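Local coordinates for protein cortical-lytic enzyme (Clostridium perfringens, PDB 5JIP) that probably acts as a lysozyme-type muramidase of glycoside hydrolase family 25, cleaving spore cortex peptidoglycan during germination, and binds a magnesium ion, at residues 229-234 with 306-311; 233-238 with 249-254; 243-248 with 282-287; 261-266 with 299-304. All blocks are in the same frame, centred on the assembly; numbering follows the deposited sequence.

Contact 1. Residues 229-234 with 306-311; sequences LMPPSA and TGDFSK. With MG (magnesium ion), chain E.
Two irregular loop segments run 41° apart in direction and come within 5.0 Å, CA to CA, at Pro231 and Asp308. Pro231 and Asp308 lie side by side and point the same way, CB of Pro231 resting 3.9 Å from CB of Asp308, while Pro231 CB also meets the carbonyl O of Phe309. The next ring fits further along: CD of Pro232 sits 3.4 Å from Asp308 O. Beyond the prolines the contact turns polar. Ser310 OG lies anti to its carbonyl carbon and donates to Ser233 O at 3.0 Å, approaching from 47° out of the carbonyl plane; the same OG is bonded to Ala302 N, so this hydroxyl links the loop to a strand. Ser310 CA adds a CH...O contact to Pro232 O, 162° at the hydrogen, and a water between Pro232 O and Lys311 N bridges the two backbones. The carbonyl of Met230 faces the magnesium ion, O to metal 2.0 Å, in a site shared with two waters, Asp227, Asp258 and Asp304. Asp308 contributes from the second shell: its backbone N bonds Asp304 OD1, and its own OD1 accepts from Arg145 N. The loop leading to strand 239-243 is thus laid beside the loop that joins strands 296-304 and 314-318, with Pro232 packed on Ala302 and Asp304 of strand 296-304.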
# COMPACT_ATOMS: atom_id res chain seq x y z
N LEU A 229 -7.94 11.61 4.19
CA LEU A 229 -7.51 12.96 3.83
C LEU A 229 -6.18 13.34 4.46
O LEU A 229 -5.58 14.36 4.03
CB LEU A 229 -8.57 13.99 4.27
CG LEU A 229 -9.94 13.91 3.57
CD1 LEU A 229 -10.89 14.95 4.16
CD2 LEU A 229 -9.77 14.11 2.05
N MET A 230 -5.70 12.58 5.45
CA MET A 230 -4.56 12.95 6.30
C MET A 230 -3.41 11.94 6.22
O MET A 230 -3.63 10.76 5.95
CB MET A 230 -4.99 13.04 7.77
CG MET A 230 -6.15 13.95 7.98
SD MET A 230 -6.49 14.26 9.74
CE MET A 230 -6.82 12.62 10.37
N PRO A 231 -2.18 12.38 6.48
CA PRO A 231 -1.12 11.41 6.71
C PRO A 231 -1.42 10.57 7.94
O PRO A 231 -2.10 11.04 8.88
CB PRO A 231 0.13 12.29 6.92
CG PRO A 231 -0.26 13.63 6.35
CD PRO A 231 -1.69 13.76 6.62
N PRO A 232 -0.88 9.36 8.00
CA PRO A 232 -1.01 8.57 9.23
C PRO A 232 -0.27 9.22 10.38
O PRO A 232 0.65 10.03 10.19
CB PRO A 232 -0.37 7.22 8.87
CG PRO A 232 0.31 7.40 7.64
CD PRO A 232 -0.00 8.71 7.01
N SER A 233 -0.67 8.82 11.58
CA SER A 233 0.00 9.23 12.81
C SER A 233 1.37 8.58 12.93
O SER A 233 1.70 7.58 12.27
CB SER A 233 -0.82 8.84 14.04
OG SER A 233 -2.09 9.46 14.06
N ALA A 234 2.19 9.15 13.80
CA ALA A 234 3.45 8.51 14.17
C ALA A 234 3.17 7.13 14.75
O ALA A 234 2.14 6.87 15.37
CB ALA A 234 4.22 9.35 15.18
N THR A 306 -2.56 6.47 -0.29
CA THR A 306 -2.25 7.46 -1.31
C THR A 306 -0.85 8.05 -1.13
O THR A 306 -0.50 8.98 -1.84
CB THR A 306 -3.34 8.54 -1.36
OG1 THR A 306 -3.71 8.96 -0.04
CG2 THR A 306 -4.59 7.97 -2.04
N GLY A 307 -0.03 7.49 -0.25
CA GLY A 307 1.39 7.78 -0.28
C GLY A 307 1.87 8.91 0.61
O GLY A 307 2.95 9.45 0.35
N ASP A 308 1.11 9.29 1.63
CA ASP A 308 1.61 10.15 2.69
C ASP A 308 2.17 9.34 3.85
O ASP A 308 1.76 8.20 4.12
CB ASP A 308 0.51 11.08 3.20
CG ASP A 308 0.27 12.27 2.27
OD1 ASP A 308 1.24 12.94 1.90
OD2 ASP A 308 -0.89 12.50 1.88
N PHE A 309 3.10 9.97 4.56
CA PHE A 309 3.86 9.36 5.64
C PHE A 309 3.59 10.04 6.98
O PHE A 309 3.20 11.21 7.03
CB PHE A 309 5.34 9.44 5.36
CG PHE A 309 5.70 8.91 4.02
CD1 PHE A 309 5.63 9.72 2.90
CD2 PHE A 309 6.05 7.59 3.86
CE1 PHE A 309 5.95 9.22 1.64
CE2 PHE A 309 6.34 7.09 2.59
CZ PHE A 309 6.28 7.92 1.49
N SER A 310 3.85 9.29 8.05
CA SER A 310 3.99 9.85 9.39
C SER A 310 4.82 11.11 9.32
O SER A 310 5.90 11.11 8.74
CB SER A 310 4.66 8.84 10.34
OG SER A 310 3.97 7.60 10.38
N LYS A 311 4.33 12.18 9.95
CA LYS A 311 5.09 13.43 9.92
C LYS A 311 6.45 13.24 10.56
O LYS A 311 7.46 13.75 10.05
CB LYS A 311 4.32 14.53 10.63
CG LYS A 311 4.97 15.91 10.50
CD LYS A 311 4.14 16.99 11.22
CE LYS A 311 4.75 18.38 11.07
NZ LYS A 311 5.92 18.54 11.96
MG MG E . -4.32 9.04 5.10
O HOH W 1 -2.95 14.36 3.70
O HOH W 2 1.83 12.20 11.29
O HOH W 3 -4.65 9.99 3.26
O HOH W 4 -3.83 8.12 6.96

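Contact 2. Residues 233-238 with 249-254; sequences SAVTGL and VNWTAN
Val235 supplies the central bump of this interface. Val235 CG1, anti to the backbone N, presses on the root of the Trp251 side chain, 3.6 Å from Trp251 CB, and crosses it obliquely. The other branch, CG2, lies beside Asn254 OD1, so the valine straddles the ground between tryptophan and asparagine. Leu238 makes a second bump: although its CB points away, Leu238 CD1 swings back into the angle between Asn250 O and Val249, reaching Val249 CG1 at 3.7 Å. Between these two knobs the backbones close up, running in nearly opposed directions (155° apart). Thr252 N donates to Thr236 O at 3.0 Å, within the carbonyl plane, and Trp251 CA points a hydrogen almost straight (172°) at Gly237 O. Gly237, with positive phi, brings its CA to Thr252 OG1, where a CB would collide. The pairing lies where the central strand 246-250 of a three-stranded antiparallel sheet runs out, in a C-terminal beta sandwich whose strand order suggests a fibronectin type III-like domain. Trp251 CG lies between backbone N and carbonyl carbon, which directs the indole onto Ile300, Val264 and Tyr262. At the far end Asn254 ND2, which also bonds Glu256 OE1, donates to Ser233 O at 3.1 Å; the acceptor is only 4° out of the amide plane, though the donor stands above the serine carbonyl plane. One water joins the two segments alongside, accepting from Thr236 N and donating to both Thr252 O and Asn254 OD1.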
# COMPACT_ATOMS: atom_id res chain seq x y z
N SER A 233 -0.67 8.82 11.58
CA SER A 233 0.00 9.23 12.81
C SER A 233 1.37 8.58 12.93
O SER A 233 1.70 7.58 12.27
CB SER A 233 -0.82 8.84 14.04
OG SER A 233 -2.09 9.46 14.06
N ALA A 234 2.19 9.15 13.80
CA ALA A 234 3.45 8.51 14.17
C ALA A 234 3.17 7.13 14.75
O ALA A 234 2.14 6.87 15.37
CB ALA A 234 4.22 9.35 15.18
N VAL A 235 4.13 6.23 14.55
CA VAL A 235 4.02 4.90 15.12
C VAL A 235 4.22 4.97 16.63
O VAL A 235 5.01 5.75 17.14
CB VAL A 235 5.05 3.97 14.45
CG1 VAL A 235 5.06 2.55 15.08
CG2 VAL A 235 4.83 3.92 12.91
N THR A 236 3.51 4.11 17.36
CA THR A 236 3.65 4.05 18.81
C THR A 236 4.11 2.66 19.22
O THR A 236 4.02 1.70 18.44
CB THR A 236 2.34 4.39 19.53
OG1 THR A 236 1.38 3.35 19.34
CG2 THR A 236 1.78 5.72 18.98
N GLY A 237 4.62 2.57 20.45
CA GLY A 237 5.02 1.30 21.01
C GLY A 237 6.24 0.69 20.36
O GLY A 237 6.41 -0.54 20.40
N LEU A 238 7.14 1.51 19.82
CA LEU A 238 8.30 1.00 19.13
C LEU A 238 9.27 0.41 20.14
O LEU A 238 9.53 1.00 21.19
CB LEU A 238 8.99 2.11 18.34
CG LEU A 238 10.20 1.67 17.51
CD1 LEU A 238 9.81 0.66 16.42
CD2 LEU A 238 10.92 2.92 16.92
N VAL A 249 12.76 -5.86 15.89
CA VAL A 249 12.01 -4.62 16.06
C VAL A 249 10.53 -4.93 16.08
O VAL A 249 10.04 -5.75 15.29
CB VAL A 249 12.34 -3.61 14.93
CG1 VAL A 249 11.67 -2.26 15.21
CG2 VAL A 249 13.86 -3.44 14.77
N ASN A 250 9.79 -4.27 16.97
CA ASN A 250 8.35 -4.46 16.99
C ASN A 250 7.67 -3.15 17.36
O ASN A 250 8.31 -2.22 17.87
CB ASN A 250 7.93 -5.60 17.94
CG ASN A 250 8.05 -5.22 19.40
OD1 ASN A 250 9.14 -5.14 19.95
ND2 ASN A 250 6.91 -5.03 20.03
N TRP A 251 6.37 -3.08 17.08
CA TRP A 251 5.63 -1.85 17.34
C TRP A 251 4.14 -2.17 17.46
O TRP A 251 3.68 -3.26 17.11
CB TRP A 251 5.89 -0.81 16.23
CG TRP A 251 5.60 -1.29 14.83
CD1 TRP A 251 4.42 -1.19 14.16
CD2 TRP A 251 6.52 -1.94 13.92
NE1 TRP A 251 4.54 -1.74 12.88
CE2 TRP A 251 5.81 -2.21 12.73
CE3 TRP A 251 7.85 -2.32 14.02
CZ2 TRP A 251 6.41 -2.84 11.63
CZ3 TRP A 251 8.45 -2.95 12.93
CH2 TRP A 251 7.72 -3.20 11.75
N THR A 252 3.40 -1.20 17.99
CA THR A 252 1.95 -1.27 18.00
C THR A 252 1.43 -0.96 16.61
O THR A 252 1.91 -0.05 15.94
CB THR A 252 1.37 -0.27 18.99
OG1 THR A 252 1.88 -0.55 20.29
CG2 THR A 252 -0.17 -0.32 18.99
N ALA A 253 0.41 -1.71 16.19
CA ALA A 253 -0.17 -1.47 14.88
C ALA A 253 -0.79 -0.09 14.82
O ALA A 253 -1.53 0.32 15.74
CB ALA A 253 -1.21 -2.52 14.53
N ASN A 254 -0.48 0.65 13.76
CA ASN A 254 -1.23 1.87 13.47
C ASN A 254 -2.68 1.50 13.18
O ASN A 254 -2.99 0.39 12.78
CB ASN A 254 -0.65 2.63 12.28
CG ASN A 254 0.35 3.67 12.67
OD1 ASN A 254 1.34 3.41 13.37
ND2 ASN A 254 0.11 4.90 12.20
O HOH W 5 1.54 2.50 15.76
O HOH W 6 1.37 1.42 21.82
O HOH W 7 4.35 -2.23 21.03

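Contact 3. Residues 243-248 with 282-287; sequences SGNKIF and VIDKSR
Ile247, Lys285 and Asn245 lose the most surface here, and they meet where a strand pair runs out into a turn. Ile247 pairs with Ile283 as an antiparallel hydrogen-bonded pair: Ile247 N to Ile283 O and Ile283 N to Ile247 O both measure 2.8 Å, each acceptor being met in its carbonyl plane. Ile247 CG1, anti to the carbonyl carbon (chi1 -52°), crosses the lysine chain at about a right angle and touches Lys285 CG at 3.6 Å. Lys285 in turn lays its methylene groups against the Asn245 carbonyl, CB 3.1 Å from Asn245 O, and bends at chi3 (73°). Lys285 N donates to Asn245 O at 2.9 Å, nearly along the C=O axis, extending the ladder past the last bridge. Asn245 belongs to a type II' beta turn, Ser243 to Lys246, which makes strands 239-243 and 246-250 a tight beta hairpin; strand 280-284 lines up along the second of these. At its end Asp284 forms an Asx turn: OD1 takes Ser286 N on its anti lone pair and Ser286 OG from above the carboxylate plane, two donors gripping one oxygen. On the sheet face bearing Lys246, Phe248 and Val282, the valine sets CG1 over the Phe248 ring, 4.0 Å from its centroid, a CH-pi contact. Phe248 also meets Tyr241 with nearly parallel rings, and Lys246 and Val282 pack on Arg137 and Glu140 of the second subunit.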
# COMPACT_ATOMS: atom_id res chain seq x y z
N SER A 243 19.98 -9.51 19.40
CA SER A 243 20.32 -10.86 19.83
C SER A 243 21.01 -11.54 18.66
O SER A 243 20.53 -11.44 17.52
CB SER A 243 19.08 -11.65 20.26
OG SER A 243 19.42 -12.93 20.76
N GLY A 244 22.11 -12.21 18.93
CA GLY A 244 22.86 -12.76 17.81
C GLY A 244 23.24 -11.64 16.89
O GLY A 244 23.60 -10.53 17.33
N ASN A 245 23.16 -11.89 15.58
CA ASN A 245 23.54 -10.86 14.63
C ASN A 245 22.33 -10.12 14.08
O ASN A 245 22.40 -9.54 12.99
CB ASN A 245 24.36 -11.47 13.48
CG ASN A 245 25.36 -10.47 12.91
OD1 ASN A 245 26.03 -9.76 13.66
ND2 ASN A 245 25.43 -10.40 11.58
N LYS A 246 21.23 -10.09 14.84
CA LYS A 246 19.97 -9.58 14.33
C LYS A 246 19.42 -8.50 15.26
O LYS A 246 19.65 -8.52 16.47
CB LYS A 246 18.97 -10.72 14.18
CG LYS A 246 19.42 -11.75 13.09
CD LYS A 246 18.70 -13.10 13.24
CE LYS A 246 18.99 -14.08 12.06
NZ LYS A 246 20.19 -13.71 11.29
N ILE A 247 18.71 -7.54 14.67
CA ILE A 247 17.92 -6.57 15.41
C ILE A 247 16.46 -6.97 15.28
O ILE A 247 15.93 -7.09 14.17
CB ILE A 247 18.14 -5.14 14.90
CG1 ILE A 247 19.64 -4.82 14.88
CG2 ILE A 247 17.43 -4.15 15.83
CD1 ILE A 247 19.99 -3.54 14.17
N PHE A 248 15.80 -7.19 16.42
CA PHE A 248 14.40 -7.57 16.47
C PHE A 248 13.59 -6.32 16.82
O PHE A 248 13.74 -5.78 17.92
CB PHE A 248 14.18 -8.68 17.50
CG PHE A 248 14.84 -9.98 17.12
CD1 PHE A 248 16.20 -10.16 17.31
CD2 PHE A 248 14.09 -11.00 16.55
CE1 PHE A 248 16.81 -11.36 16.94
CE2 PHE A 248 14.69 -12.19 16.18
CZ PHE A 248 16.05 -12.38 16.37
N VAL A 282 12.66 -8.43 11.47
CA VAL A 282 13.94 -8.92 11.95
C VAL A 282 14.97 -8.45 10.94
O VAL A 282 14.84 -8.73 9.75
CB VAL A 282 13.95 -10.45 12.08
CG1 VAL A 282 15.25 -10.91 12.73
CG2 VAL A 282 12.71 -10.93 12.82
N ILE A 283 15.98 -7.74 11.42
CA ILE A 283 16.95 -7.06 10.56
C ILE A 283 18.31 -7.71 10.77
O ILE A 283 18.78 -7.82 11.90
CB ILE A 283 17.03 -5.56 10.87
CG1 ILE A 283 15.66 -4.91 10.66
CG2 ILE A 283 18.09 -4.89 10.01
CD1 ILE A 283 15.64 -3.45 11.09
N ASP A 284 18.94 -8.08 9.66
CA ASP A 284 20.30 -8.62 9.67
C ASP A 284 21.30 -7.49 9.84
O ASP A 284 21.40 -6.60 8.98
CB ASP A 284 20.53 -9.41 8.37
CG ASP A 284 21.81 -10.21 8.39
OD1 ASP A 284 22.80 -9.75 8.98
OD2 ASP A 284 21.81 -11.32 7.80
N LYS A 285 22.07 -7.53 10.94
CA LYS A 285 22.99 -6.45 11.29
C LYS A 285 24.11 -6.27 10.27
O LYS A 285 24.64 -5.16 10.13
CB LYS A 285 23.62 -6.69 12.65
CG LYS A 285 22.73 -6.37 13.82
CD LYS A 285 23.35 -6.88 15.11
CE LYS A 285 24.54 -6.04 15.52
NZ LYS A 285 25.07 -6.44 16.85
N SER A 286 24.50 -7.36 9.60
CA SER A 286 25.64 -7.32 8.69
C SER A 286 25.39 -6.41 7.50
O SER A 286 26.34 -6.01 6.83
CB SER A 286 25.95 -8.72 8.19
OG SER A 286 24.90 -9.19 7.38
N ARG A 287 24.14 -6.07 7.21
CA ARG A 287 23.86 -5.19 6.09
C ARG A 287 24.16 -3.74 6.39
O ARG A 287 24.05 -2.91 5.49
CB ARG A 287 22.39 -5.31 5.67
CG ARG A 287 22.06 -6.66 5.05
CD ARG A 287 20.66 -6.71 4.51
NE ARG A 287 20.32 -8.06 4.07
CZ ARG A 287 19.10 -8.47 3.73
NH1 ARG A 287 18.07 -7.62 3.78
NH2 ARG A 287 18.90 -9.73 3.36

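Contact 4. Residues 261-266 with 299-304; sequences GYNVFV and SIEAFD. With MG (magnesium ion), chain E.
Glu301 CB carries its side chain to the sheet face shared with Asn263, Phe265 and Phe303. Glu301 CG, in the crowded position between backbone N and carbonyl carbon (chi1 65°), comes 3.9 Å from Asn263 CB, the two side chains lying side by side; CD passes Phe265 CE1. At the tip Glu301 OE2 accepts from Asn263 ND2 at 3.1 Å through its anti lone pair, an almost straight bond (175°), and meets the Phe265 ring in plane at its edge. OE1 takes salt bridges from Arg313 and Arg143, which probably stabilise the buried carboxylate as an anion. Beneath it the antiparallel strands are laddered, Asn263 N to Glu301 O at 2.9 Å. Phe303 folds back over Gly261, whose CA stands 4.1 Å from the ring centroid; a CB there would clash. At the strand end Asp304 OD2 binds magnesium at 2.1 Å. Asn263 OD1 bonds Thr273 OG1 of its own chain and ND2 that of the second subunit, whose Tyr270 and Phe303 pack on Asn263 and Phe303. The pair forms the centre of a four-stranded sheet, flanked by strands 269-275 and 314-318; Ile300 packs on Trp251 and Val264 on strand 280-284.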
# COMPACT_ATOMS: atom_id res chain seq x y z
N GLY A 261 1.28 0.57 5.15
CA GLY A 261 2.51 -0.10 5.52
C GLY A 261 3.43 0.80 6.32
O GLY A 261 3.04 1.88 6.76
N TYR A 262 4.66 0.34 6.45
CA TYR A 262 5.69 0.98 7.24
C TYR A 262 7.02 0.82 6.54
O TYR A 262 7.28 -0.20 5.88
CB TYR A 262 5.84 0.37 8.65
CG TYR A 262 4.56 0.16 9.41
CD1 TYR A 262 3.79 -0.97 9.20
CD2 TYR A 262 4.17 1.07 10.39
CE1 TYR A 262 2.62 -1.16 9.90
CE2 TYR A 262 3.02 0.89 11.09
CZ TYR A 262 2.25 -0.23 10.88
OH TYR A 262 1.11 -0.38 11.61
N ASN A 263 7.87 1.82 6.70
CA ASN A 263 9.29 1.74 6.39
C ASN A 263 10.08 1.84 7.68
O ASN A 263 9.81 2.70 8.53
CB ASN A 263 9.73 2.86 5.45
CG ASN A 263 9.14 2.74 4.06
OD1 ASN A 263 8.99 1.63 3.52
ND2 ASN A 263 8.74 3.87 3.49
N VAL A 264 11.09 0.98 7.81
CA VAL A 264 11.97 0.92 8.98
C VAL A 264 13.39 1.25 8.55
O VAL A 264 13.84 0.87 7.46
CB VAL A 264 11.91 -0.47 9.64
CG1 VAL A 264 12.91 -0.56 10.79
CG2 VAL A 264 10.48 -0.74 10.13
N PHE A 265 14.10 1.95 9.43
CA PHE A 265 15.44 2.45 9.14
C PHE A 265 16.39 2.15 10.28
O PHE A 265 16.00 2.19 11.46
CB PHE A 265 15.41 3.94 8.91
CG PHE A 265 14.49 4.37 7.78
CD1 PHE A 265 13.13 4.58 8.01
CD2 PHE A 265 14.99 4.56 6.50
CE1 PHE A 265 12.29 4.98 6.97
CE2 PHE A 265 14.16 4.94 5.44
CZ PHE A 265 12.81 5.17 5.68
N VAL A 266 17.65 1.86 9.92
CA VAL A 266 18.74 1.68 10.87
C VAL A 266 19.76 2.79 10.61
O VAL A 266 20.33 2.86 9.51
CB VAL A 266 19.40 0.30 10.75
CG1 VAL A 266 20.61 0.21 11.69
CG2 VAL A 266 18.40 -0.82 11.04
N SER A 299 14.34 3.64 13.50
CA SER A 299 13.24 4.57 13.30
C SER A 299 12.23 3.98 12.31
O SER A 299 12.55 3.08 11.52
CB SER A 299 13.72 5.92 12.78
OG SER A 299 14.42 5.76 11.58
N ILE A 300 11.02 4.51 12.35
CA ILE A 300 9.95 3.95 11.56
C ILE A 300 8.97 5.04 11.16
O ILE A 300 8.76 6.01 11.89
CB ILE A 300 9.25 2.82 12.34
CG1 ILE A 300 8.30 2.02 11.45
CG2 ILE A 300 8.53 3.40 13.56
CD1 ILE A 300 7.73 0.77 12.09
N GLU A 301 8.35 4.86 9.99
CA GLU A 301 7.24 5.68 9.53
C GLU A 301 6.13 4.79 9.00
O GLU A 301 6.39 3.77 8.34
CB GLU A 301 7.70 6.67 8.44
CG GLU A 301 8.18 5.98 7.14
CD GLU A 301 8.92 6.91 6.19
OE1 GLU A 301 9.19 8.08 6.58
OE2 GLU A 301 9.25 6.46 5.06
N ALA A 302 4.89 5.16 9.29
CA ALA A 302 3.75 4.59 8.60
C ALA A 302 3.52 5.33 7.29
O ALA A 302 3.93 6.48 7.12
CB ALA A 302 2.51 4.64 9.47
N PHE A 303 2.85 4.67 6.34
CA PHE A 303 2.37 5.38 5.16
C PHE A 303 1.01 4.83 4.77
O PHE A 303 0.65 3.70 5.14
CB PHE A 303 3.36 5.33 3.96
CG PHE A 303 3.74 3.94 3.49
CD1 PHE A 303 2.96 3.24 2.57
CD2 PHE A 303 4.92 3.36 3.93
CE1 PHE A 303 3.34 1.97 2.13
CE2 PHE A 303 5.31 2.11 3.49
CZ PHE A 303 4.53 1.40 2.59
N ASP A 304 0.23 5.65 4.06
CA ASP A 304 -1.16 5.31 3.76
C ASP A 304 -1.31 5.04 2.25
O ASP A 304 -0.36 5.12 1.48
CB ASP A 304 -2.11 6.38 4.29
CG ASP A 304 -1.93 7.75 3.65
OD1 ASP A 304 -1.27 7.87 2.59
OD2 ASP A 304 -2.47 8.72 4.22
MG MG E . -4.32 9.04 5.10
O HOH W 8 17.16 5.01 11.87
O HOH W 3 -4.65 9.99 3.26
O HOH W 4 -3.83 8.12 6.96

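Overall arrangement
From the N terminus the chain first builds the mixed-sheet barrel of the family 25 domain, of the TIM-barrel clan, and then reaches 229-234, where contact 1 opens. Contact 2 starts from the same linker, sharing Ser233 and Ala234, and closes a short loop around the 239-243/246-250 hairpin. Contact 3 crosses it, opening at 243-248 and closing at 282-287. Contact 4 follows contact 2 in series, crosses contact 3, and closes at 299-304; contacts 3 and 4 nest inside the loop that contact 1 completes at 306-311. Contacts 2, 3 and 4 tie together the two sheets of the C-terminal sandwich, fibronectin type III-like by its strand order, while contacts 1 and 4 share the magnesium site.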